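Lpg2148(MvcA) (Legionella pneumophila subsp. pneumophila str. Philadelphia 1, PDB 6K11) is probably an effector that acts in host cells on the ubiquitin-conjugating enzyme UBE2N, consistent with a deamidase-related deubiquitinating activity. Local coordinates at residues A98-D102 with G103-K107; N293-E296 with R297-Y301; P4-M7 with V8-K11; V78-L82 with L83-E87. All coordinates share one frame; numbering follows the deposited sequence.

Contact 1. Residues A98-D102 with G103-K107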
loop_
_atom_site.group_PDB
_atom_site.type_symbol
_atom_site.label_atom_id
_atom_site.label_comp_id
_atom_site.label_asym_id
_atom_site.label_seq_id
_atom_site.Cartn_x
_atom_site.Cartn_y
_atom_site.Cartn_z
ATOM N N ALA A 98 -6.654 15.858 -1.000
ATOM C CA ALA A 98 -5.251 16.146 -1.255
ATOM C C ALA A 98 -4.717 17.107 -0.198
ATOM O O ALA A 98 -5.387 18.069 0.186
ATOM C CB ALA A 98 -5.074 16.721 -2.664
ATOM N N LEU A 99 -3.516 16.814 0.309
ATOM C CA LEU A 99 -2.834 17.748 1.192
ATOM C C LEU A 99 -2.469 19.001 0.404
ATOM O O LEU A 99 -1.877 18.912 -0.677
ATOM C CB LEU A 99 -1.580 17.103 1.798
ATOM C CG LEU A 99 -0.839 17.891 2.888
ATOM C CD1 LEU A 99 -1.712 18.066 4.127
ATOM C CD2 LEU A 99 0.497 17.223 3.256
ATOM N N SER A 100 -2.844 20.165 0.931
ATOM C CA SER A 100 -2.493 21.428 0.296
ATOM C C SER A 100 -0.971 21.583 0.212
ATOM O O SER A 100 -0.202 20.875 0.872
ATOM C CB SER A 100 -3.103 22.599 1.064
ATOM O OG SER A 100 -2.196 23.070 2.050
ATOM N N ALA A 101 -0.539 22.544 -0.610
ATOM C CA ALA A 101 0.878 22.643 -0.950
ATOM C C ALA A 101 1.747 22.913 0.274
ATOM O O ALA A 101 2.922 22.521 0.292
ATOM C CB ALA A 101 1.092 23.728 -2.005
ATOM N N ASP A 102 1.198 23.577 1.295
ATOM C CA ASP A 102 1.903 23.797 2.553
ATOM C C ASP A 102 1.382 22.928 3.689
ATOM O O ASP A 102 1.879 23.042 4.814
ATOM C CB ASP A 102 1.791 25.269 2.967
ATOM C CG ASP A 102 2.515 26.205 2.023
ATOM O OD1 ASP A 102 3.659 25.881 1.625
ATOM O OD2 ASP A 102 1.942 27.260 1.673
ATOM N N GLY A 103 0.390 22.084 3.429
ATOM C CA GLY A 103 -0.275 21.346 4.479
ATOM C C GLY A 103 -1.298 22.136 5.260
ATOM O O GLY A 103 -1.796 21.638 6.277
ATOM N N ASP A 104 -1.643 23.347 4.805
ATOM C CA ASP A 104 -2.500 24.229 5.592
ATOM C C ASP A 104 -3.867 23.618 5.842
ATOM O O ASP A 104 -4.435 23.790 6.927
ATOM C CB ASP A 104 -2.663 25.582 4.898
ATOM C CG ASP A 104 -1.353 26.302 4.718
ATOM O OD1 ASP A 104 -0.683 26.581 5.737
ATOM O OD2 ASP A 104 -1.000 26.594 3.555
ATOM N N ASN A 105 -4.425 22.916 4.852
ATOM C CA ASN A 105 -5.794 22.438 5.014
ATOM C C ASN A 105 -5.893 21.428 6.152
ATOM O O ASN A 105 -6.862 21.444 6.922
ATOM C CB ASN A 105 -6.333 21.862 3.702
ATOM C CG ASN A 105 -5.444 20.794 3.097
ATOM O OD1 ASN A 105 -4.279 20.638 3.464
ATOM N ND2 ASN A 105 -6.000 20.048 2.147
ATOM N N LEU A 106 -4.881 20.570 6.303
ATOM C CA LEU A 106 -4.851 19.657 7.441
ATOM C C LEU A 106 -4.480 20.386 8.728
ATOM O O LEU A 106 -5.069 20.124 9.783
ATOM C CB LEU A 106 -3.871 18.504 7.174
ATOM C CG LEU A 106 -3.687 17.495 8.317
ATOM C CD1 LEU A 106 -5.029 16.913 8.767
ATOM C CD2 LEU A 106 -2.707 16.380 7.907
ATOM N N LYS A 107 -3.521 21.310 8.661
ATOM C CA LYS A 107 -3.145 22.059 9.855
ATOM C C LYS A 107 -4.332 22.825 10.421
ATOM O O LYS A 107 -4.578 22.794 11.632
ATOM C CB LYS A 107 -1.987 23.007 9.538
ATOM C CG LYS A 107 -0.647 22.295 9.318
ATOM C CD LYS A 107 0.524 23.111 9.847
ATOM C CE LYS A 107 1.523 23.430 8.756
ATOM N NZ LYS A 107 2.589 24.330 9.291
#

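Contact 2. Residues N293-E296 with R297-Y301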
loop_
_atom_site.group_PDB
_atom_site.type_symbol
_atom_site.label_atom_id
_atom_site.label_comp_id
_atom_site.label_asym_id
_atom_site.label_seq_id
_atom_site.Cartn_x
_atom_site.Cartn_y
_atom_site.Cartn_z
ATOM N N ASN A 293 13.053 17.007 -6.413
ATOM C CA ASN A 293 14.418 16.553 -6.194
ATOM C C ASN A 293 14.394 15.120 -5.678
ATOM O O ASN A 293 13.796 14.844 -4.634
ATOM C CB ASN A 293 15.133 17.474 -5.202
ATOM C CG ASN A 293 16.612 17.169 -5.083
ATOM O OD1 ASN A 293 17.053 16.496 -4.144
ATOM N ND2 ASN A 293 17.398 17.679 -6.029
ATOM N N THR A 294 15.042 14.213 -6.409
ATOM C CA THR A 294 15.077 12.816 -5.990
ATOM C C THR A 294 15.690 12.662 -4.605
ATOM O O THR A 294 15.143 11.962 -3.747
ATOM C CB THR A 294 15.846 11.986 -7.014
ATOM O OG1 THR A 294 15.115 11.981 -8.241
ATOM C CG2 THR A 294 16.016 10.553 -6.519
ATOM N N LYS A 295 16.829 13.314 -4.361
ATOM C CA LYS A 295 17.497 13.163 -3.068
ATOM C C LYS A 295 16.606 13.623 -1.912
ATOM O O LYS A 295 16.502 12.939 -0.884
ATOM C CB LYS A 295 18.822 13.928 -3.077
ATOM C CG LYS A 295 19.581 13.868 -1.754
ATOM C CD LYS A 295 19.888 12.438 -1.341
ATOM C CE LYS A 295 20.915 12.410 -0.221
ATOM N NZ LYS A 295 20.797 11.171 0.596
ATOM N N GLU A 296 15.951 14.781 -2.061
ATOM C CA GLU A 296 15.107 15.303 -0.988
ATOM C C GLU A 296 13.884 14.418 -0.759
ATOM O O GLU A 296 13.500 14.158 0.392
ATOM C CB GLU A 296 14.674 16.731 -1.319
ATOM C CG GLU A 296 13.794 17.408 -0.261
ATOM C CD GLU A 296 13.354 18.807 -0.690
ATOM O OE1 GLU A 296 13.180 19.029 -1.907
ATOM O OE2 GLU A 296 13.196 19.687 0.183
ATOM N N ARG A 297 13.251 13.966 -1.846
ATOM C CA ARG A 297 12.108 13.060 -1.742
ATOM C C ARG A 297 12.501 11.761 -1.047
ATOM O O ARG A 297 11.810 11.294 -0.132
ATOM C CB ARG A 297 11.567 12.777 -3.142
ATOM C CG ARG A 297 10.221 12.114 -3.186
ATOM C CD ARG A 297 9.865 11.709 -4.626
ATOM N NE ARG A 297 9.559 12.861 -5.474
ATOM C CZ ARG A 297 10.190 13.163 -6.611
ATOM N NH1 ARG A 297 11.179 12.396 -7.069
ATOM N NH2 ARG A 297 9.819 14.237 -7.300
ATOM N N SER A 298 13.622 11.167 -1.478
ATOM C CA SER A 298 14.096 9.914 -0.902
ATOM C C SER A 298 14.398 10.059 0.586
ATOM O O SER A 298 14.033 9.188 1.387
ATOM C CB SER A 298 15.339 9.445 -1.664
ATOM O OG SER A 298 15.028 9.202 -3.033
ATOM N N ASP A 299 15.066 11.157 0.965
ATOM C CA ASP A 299 15.453 11.392 2.354
ATOM C C ASP A 299 14.238 11.494 3.272
ATOM O O ASP A 299 14.253 10.958 4.390
ATOM C CB ASP A 299 16.279 12.676 2.459
ATOM C CG ASP A 299 17.732 12.496 2.013
ATOM O OD1 ASP A 299 18.174 11.344 1.766
ATOM O OD2 ASP A 299 18.425 13.531 1.911
ATOM N N ILE A 300 13.190 12.209 2.840
ATOM C CA ILE A 300 12.014 12.372 3.691
ATOM C C ILE A 300 11.241 11.063 3.790
ATOM O O ILE A 300 10.772 10.673 4.876
ATOM C CB ILE A 300 11.119 13.501 3.159
ATOM C CG1 ILE A 300 11.864 14.838 3.198
ATOM C CG2 ILE A 300 9.818 13.580 3.984
ATOM C CD1 ILE A 300 10.976 15.996 2.794
ATOM N N TYR A 301 11.064 10.392 2.651
ATOM C CA TYR A 301 10.405 9.091 2.615
ATOM C C TYR A 301 11.097 8.099 3.551
ATOM O O TYR A 301 10.444 7.438 4.364
ATOM C CB TYR A 301 10.397 8.582 1.177
ATOM C CG TYR A 301 9.384 7.482 0.878
ATOM C CD1 TYR A 301 9.669 6.151 1.166
ATOM C CD2 TYR A 301 8.160 7.777 0.270
ATOM C CE1 TYR A 301 8.745 5.138 0.880
ATOM C CE2 TYR A 301 7.241 6.769 -0.027
ATOM C CZ TYR A 301 7.545 5.457 0.276
ATOM O OH TYR A 301 6.634 4.462 -0.011
HETATM O O HOH W 1 13.071 13.527 -9.198
#

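Contact 3. Residues P4-M7 with V8-K11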
loop_
_atom_site.group_PDB
_atom_site.type_symbol
_atom_site.label_atom_id
_atom_site.label_comp_id
_atom_site.label_asym_id
_atom_site.label_seq_id
_atom_site.Cartn_x
_atom_site.Cartn_y
_atom_site.Cartn_z
ATOM N N PRO A 4 -8.451 8.934 28.700
ATOM C CA PRO A 4 -8.877 7.691 28.037
ATOM C C PRO A 4 -8.346 7.571 26.616
ATOM O O PRO A 4 -7.970 6.472 26.186
ATOM C CB PRO A 4 -10.409 7.788 28.068
ATOM C CG PRO A 4 -10.699 8.665 29.259
ATOM C CD PRO A 4 -9.581 9.667 29.296
ATOM N N GLY A 5 -8.305 8.683 25.882
ATOM C CA GLY A 5 -7.777 8.650 24.526
ATOM C C GLY A 5 -6.331 8.194 24.466
ATOM O O GLY A 5 -5.951 7.445 23.566
ATOM N N PHE A 6 -5.511 8.621 25.430
ATOM C CA PHE A 6 -4.128 8.158 25.455
ATOM C C PHE A 6 -4.027 6.687 25.842
ATOM O O PHE A 6 -3.116 5.986 25.380
ATOM C CB PHE A 6 -3.280 8.993 26.409
ATOM C CG PHE A 6 -1.855 8.532 26.471
ATOM C CD1 PHE A 6 -0.933 8.973 25.536
ATOM C CD2 PHE A 6 -1.445 7.612 27.431
ATOM C CE1 PHE A 6 0.370 8.532 25.581
ATOM C CE2 PHE A 6 -0.141 7.161 27.471
ATOM C CZ PHE A 6 0.768 7.630 26.551
ATOM N N MET A 7 -4.938 6.208 26.695
ATOM C CA MET A 7 -4.944 4.792 27.055
ATOM C C MET A 7 -5.124 3.911 25.821
ATOM O O MET A 7 -4.569 2.805 25.754
ATOM C CB MET A 7 -6.049 4.509 28.082
ATOM C CG MET A 7 -5.782 5.033 29.492
ATOM S SD MET A 7 -4.373 4.259 30.329
ATOM C CE MET A 7 -3.053 5.387 29.994
ATOM N N VAL A 8 -5.909 4.382 24.845
ATOM C CA VAL A 8 -6.056 3.679 23.570
ATOM C C VAL A 8 -4.695 3.493 22.909
ATOM O O VAL A 8 -4.363 2.402 22.433
ATOM C CB VAL A 8 -7.020 4.443 22.645
ATOM C CG1 VAL A 8 -6.994 3.875 21.214
ATOM C CG2 VAL A 8 -8.445 4.434 23.209
ATOM N N HIS A 9 -3.892 4.562 22.852
ATOM C CA HIS A 9 -2.575 4.440 22.226
ATOM C C HIS A 9 -1.678 3.489 23.013
ATOM O O HIS A 9 -0.991 2.636 22.435
ATOM C CB HIS A 9 -1.907 5.813 22.095
ATOM C CG HIS A 9 -0.427 5.733 21.853
ATOM N ND1 HIS A 9 0.109 5.417 20.618
ATOM C CD2 HIS A 9 0.627 5.893 22.691
ATOM C CE1 HIS A 9 1.428 5.393 20.708
ATOM N NE2 HIS A 9 1.769 5.688 21.950
ATOM N N LYS A 10 -1.656 3.632 24.346
ATOM C CA LYS A 10 -0.773 2.804 25.157
ATOM C C LYS A 10 -1.115 1.328 24.998
ATOM O O LYS A 10 -0.220 0.477 24.904
ATOM C CB LYS A 10 -0.880 3.232 26.625
ATOM C CG LYS A 10 -0.145 2.361 27.615
ATOM C CD LYS A 10 -0.176 3.046 28.989
ATOM C CE LYS A 10 0.690 2.331 30.013
ATOM N NZ LYS A 10 0.410 2.874 31.381
ATOM N N LYS A 11 -2.401 1.010 24.963
ATOM C CA LYS A 11 -2.833 -0.381 24.907
ATOM C C LYS A 11 -2.638 -0.966 23.518
ATOM O O LYS A 11 -2.197 -2.111 23.384
ATOM C CB LYS A 11 -4.299 -0.482 25.341
ATOM C CG LYS A 11 -5.010 -1.780 25.021
ATOM C CD LYS A 11 -6.217 -1.964 25.963
ATOM C CE LYS A 11 -6.724 -3.412 25.965
ATOM N NZ LYS A 11 -7.048 -3.946 27.300
#

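Contact 4. Residues V78-L82 with L83-E87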
loop_
_atom_site.group_PDB
_atom_site.type_symbol
_atom_site.label_atom_id
_atom_site.label_comp_id
_atom_site.label_asym_id
_atom_site.label_seq_id
_atom_site.Cartn_x
_atom_site.Cartn_y
_atom_site.Cartn_z
ATOM N N VAL A 78 -5.768 -0.866 12.377
ATOM C CA VAL A 78 -5.870 0.278 13.280
ATOM C C VAL A 78 -7.268 0.890 13.203
ATOM O O VAL A 78 -7.898 1.171 14.228
ATOM C CB VAL A 78 -4.770 1.308 12.962
ATOM C CG1 VAL A 78 -5.011 2.598 13.734
ATOM C CG2 VAL A 78 -3.393 0.739 13.344
ATOM N N CYS A 79 -7.790 1.057 11.986
ATOM C CA CYS A 79 -9.096 1.689 11.822
ATOM C C CYS A 79 -10.213 0.823 12.392
ATOM O O CYS A 79 -11.150 1.340 13.018
ATOM C CB CYS A 79 -9.356 1.979 10.343
ATOM S SG CYS A 79 -8.374 3.361 9.668
ATOM N N GLU A 80 -10.144 -0.489 12.175
ATOM C CA GLU A 80 -11.167 -1.376 12.719
ATOM C C GLU A 80 -11.129 -1.394 14.244
ATOM O O GLU A 80 -12.180 -1.401 14.901
ATOM C CB GLU A 80 -10.981 -2.779 12.155
ATOM C CG GLU A 80 -12.081 -3.749 12.500
ATOM C CD GLU A 80 -12.639 -4.435 11.267
ATOM O OE1 GLU A 80 -12.941 -5.646 11.349
ATOM O OE2 GLU A 80 -12.772 -3.762 10.217
ATOM N N LEU A 81 -9.929 -1.403 14.830
ATOM C CA LEU A 81 -9.849 -1.419 16.284
ATOM C C LEU A 81 -10.359 -0.115 16.879
ATOM O O LEU A 81 -11.096 -0.124 17.877
ATOM C CB LEU A 81 -8.415 -1.692 16.730
ATOM C CG LEU A 81 -7.997 -3.155 16.562
ATOM C CD1 LEU A 81 -6.481 -3.284 16.713
ATOM C CD2 LEU A 81 -8.737 -4.019 17.596
ATOM N N LEU A 82 -10.006 1.016 16.272
ATOM C CA LEU A 82 -10.352 2.295 16.883
ATOM C C LEU A 82 -11.786 2.707 16.577
ATOM O O LEU A 82 -12.402 3.410 17.383
ATOM C CB LEU A 82 -9.377 3.385 16.419
ATOM C CG LEU A 82 -8.162 3.649 17.318
ATOM C CD1 LEU A 82 -7.488 2.331 17.760
ATOM C CD2 LEU A 82 -7.151 4.579 16.612
ATOM N N LEU A 83 -12.334 2.284 15.434
ATOM C CA LEU A 83 -13.665 2.709 15.024
ATOM C C LEU A 83 -14.740 1.653 15.224
ATOM O O LEU A 83 -15.920 2.014 15.323
ATOM C CB LEU A 83 -13.669 3.110 13.547
ATOM C CG LEU A 83 -12.936 4.418 13.252
ATOM C CD1 LEU A 83 -12.597 4.505 11.775
ATOM C CD2 LEU A 83 -13.826 5.577 13.684
ATOM N N GLY A 84 -14.379 0.377 15.259
ATOM C CA GLY A 84 -15.354 -0.688 15.124
ATOM C C GLY A 84 -15.711 -0.945 13.670
ATOM O O GLY A 84 -15.524 -0.106 12.795
ATOM N N LYS A 85 -16.251 -2.138 13.414
ATOM C CA LYS A 85 -16.426 -2.605 12.040
ATOM C C LYS A 85 -17.320 -1.669 11.220
ATOM O O LYS A 85 -16.981 -1.307 10.087
ATOM C CB LYS A 85 -16.994 -4.027 12.054
ATOM C CG LYS A 85 -17.050 -4.707 10.698
ATOM C CD LYS A 85 -15.976 -5.780 10.591
ATOM C CE LYS A 85 -15.769 -6.248 9.148
ATOM N NZ LYS A 85 -14.755 -7.347 9.067
ATOM N N ILE A 86 -18.465 -1.262 11.777
ATOM C CA ILE A 86 -19.437 -0.468 11.019
ATOM C C ILE A 86 -18.870 0.904 10.663
ATOM O O ILE A 86 -18.925 1.334 9.506
ATOM C CB ILE A 86 -20.751 -0.331 11.814
ATOM C CG1 ILE A 86 -21.523 -1.645 11.816
ATOM C CG2 ILE A 86 -21.605 0.797 11.250
ATOM C CD1 ILE A 86 -22.293 -1.872 13.104
ATOM N N GLU A 87 -18.359 1.635 11.661
ATOM C CA GLU A 87 -17.822 2.967 11.390
ATOM C C GLU A 87 -16.545 2.910 10.559
ATOM O O GLU A 87 -16.282 3.822 9.763
ATOM C CB GLU A 87 -17.553 3.715 12.699
ATOM C CG GLU A 87 -18.807 4.194 13.408
ATOM C CD GLU A 87 -19.720 5.011 12.502
ATOM O OE1 GLU A 87 -19.272 6.058 11.975
ATOM O OE2 GLU A 87 -20.886 4.591 12.312
HETATM O O HOH W 2 -14.945 -2.487 8.517
#

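Contact 1. Residues A98-D102 with G103-K107
G103 N bonds back to S100 O over 2.9 Å, closing a type I beta turn, after which G103 takes a positive phi of 79° at the N-cap position of helix 104-111. This angle suits glycine, with no CB to press against the preceding carbonyl oxygen. N105, in the first turn of the helix, folds its amide back over the incoming chain: CG sits between the backbone N and the carbonyl carbon (chi1 54°), which points both ends of the amide at residues 98-100. N105 ND2 donates to A98 O at 2.9 Å, with the acceptor in the amide plane and the donor in the carbonyl plane. N105 OD1 takes S100 N, also at 2.9 Å, though from 40° above its plane, and receives a weak bond from L106 N. Gripped at both ends, the amide is fixed in flip and tilt. S100 OG accepts a weak, bent bond from D104 N at 2.8 Å. On the inner side, L99 CD1 lies 3.6 Å from G103 CA and 3.8 Å from L106 CB; both leucines continue onto F329 and onto helix 278-288. The outer side carries charge: D102 and D104 run side by side with their OD2 atoms 3.6 Å apart, a repulsion that may raise the proton affinity of one. K107 turns instead to helix 278-288, where NZ forms a salt bridge with E283. This is a strand-turn-helix junction, in which a first-turn asparagine ties edge strand 97-98 to helix 104-111 through side-chain bonds to main-chain atoms of A98 and, just beyond the strand, S100.

Contact 2. Residues N293-E296 with R297-Y301
The R297 guanidinium has N293 O over one face, and T294 CA meets it obliquely. Its N-H groups are well occupied: NH1 reaches K321 O and a water at 3.1 Å, and NH2 reaches T291 O, so the group is held in a buried setting. The same water lies 2.7 Å from T294 OG1, linking the threonine hydroxyl to the guanidinium, too far apart for a direct bond (T294 OG1 to R297 NH1 4.1 Å). These residues form the N-capped first turns of helix 294-305. The second flat group, the N293 amide, supplies the cap: OD1 accepts E296 N at 2.9 Å on a lone pair in its carbonyl plane, satisfying an N-H that has no helical acceptor. R297 N is meanwhile taken by N293 O, the first of the regular i to i+4 bonds. One turn along, T294 O is gripped twice, by S298 N at 2.8 Å and by S298 OG at 2.9 Å. The hydroxyl comes in from 42° above the carbonyl plane and bonds with K321 N too, so this buried serine ties the helix start to the neighbouring loop. E296 extends away to T291 OG1, while I300 packs on V287 and L288 of helix 278-288. On the exposed side, K295 and D299 form an i to i+4 salt bridge. K295 leaves with CG anti to the backbone N and bends at chi2 (58°), which swings the chain along the helix and lays CE 3.5 Å from D299 OD2. At its end, K295 NZ meets D299 OD1 at 2.9 Å on the syn lone pair.

Contact 3. Residues P4-M7 with V8-K11
V8 packs tightly against P4 and G5, whereas M7 and K10 meet loosely on the open side. V8 CB sits 3.3 Å from G5 O, and V8 N is shared between P4 O (3.2 Å) and, weakly, G5 O, a bifurcated main-chain bond in the first turn. The isopropyl group of V8 is buried against A339 and L340 of helix 336-351 and against Y237. H9 is equally enclosed: its ring stacks on Y250, and ND1 bonds with Y252 OH, which fixes how the imidazole is turned. Y237 OH also bonds G5 O. Between the two sides lies F6, whose CG is anti to the backbone N (chi1 179°), which swings the ring forward along the helix. Its CE1 meets H9 CD2 at 3.9 Å, the rings inclined at 53° with centroids 5.7 Å apart, while CE2 rests 4.1 Å from K10 CB. The looser side is built of long unbranched chains: M7 CE lies in plane at the edge of the F6 ring and 3.8 Å from K10 CD, beyond which the extended lysine runs outward to solvent. This is an amphipathic N-terminal helix, seated by its buried face on edge strand 250-252, strand 228-238 and helix 336-351.

Contact 4. Residues V78-L82 with L83-E87
L83 turns its side chain back over the carbonyl of C79 where helix 71-83 passes through a glycine almost directly into helix 85-93. From the L83 backbone outward, CB lies 3.1 Å from C79 O, CG 3.6 Å and CD1 3.7 Å from that same oxygen, so the leucine runs past the acceptor that its own N-H bonds to. CG stands anti to the carbonyl carbon (chi1 -71°), which holds the side chain beside its own backbone N and over C79 O; the leucine also packs on A88 and F91 of the following helix and on I334. C79 reaches F91 too, so the two helices share one apolar face. G84 is the first residue to leave helical angles, with a positive phi of 81°, a conformation eased by the lack of a CB; its N still bonds to E80 O over 2.9 Å. The exposed side is closed by E80 and K85. E80 bends at chi2 (128°) and brings its carboxylate over the lysine chain, OE1 lying 3.1 Å from K85 CD. The salt bridge from E80 OE1 to K85 NZ is weak at 3.4 Å, the aliphatic part of the lysine being nearer than its charge. A water donates to the other carboxylate oxygen, E80 OE2, at 3.0 Å and to K85 O at 2.8 Å, bridging the side chain of one helix to the backbone of the next.

Along the chain the order is contact 3, contact 4, contact 1, contact 2, all local and in series, so none nests in or crosses another. Contact 1 closes the beta turn between strand 97-98 and helix 104-111 and contact 4 the glycine link between helices 71-83 and 85-93, while contacts 2 and 3 are single helix starts. Contacts 3 and 4 touch: V8 CG1 packs on L82 CD1 at 3.8 Å, and both residues also meet Y237 of strand 228-238. Contacts 1 and 2 stay about 10 Å apart at their nearest atoms, yet both pack on helix 278-288 and strand 325-333. The antiparallel sheet holding strands 97-98, 228-238 and 325-333 links the two pairs.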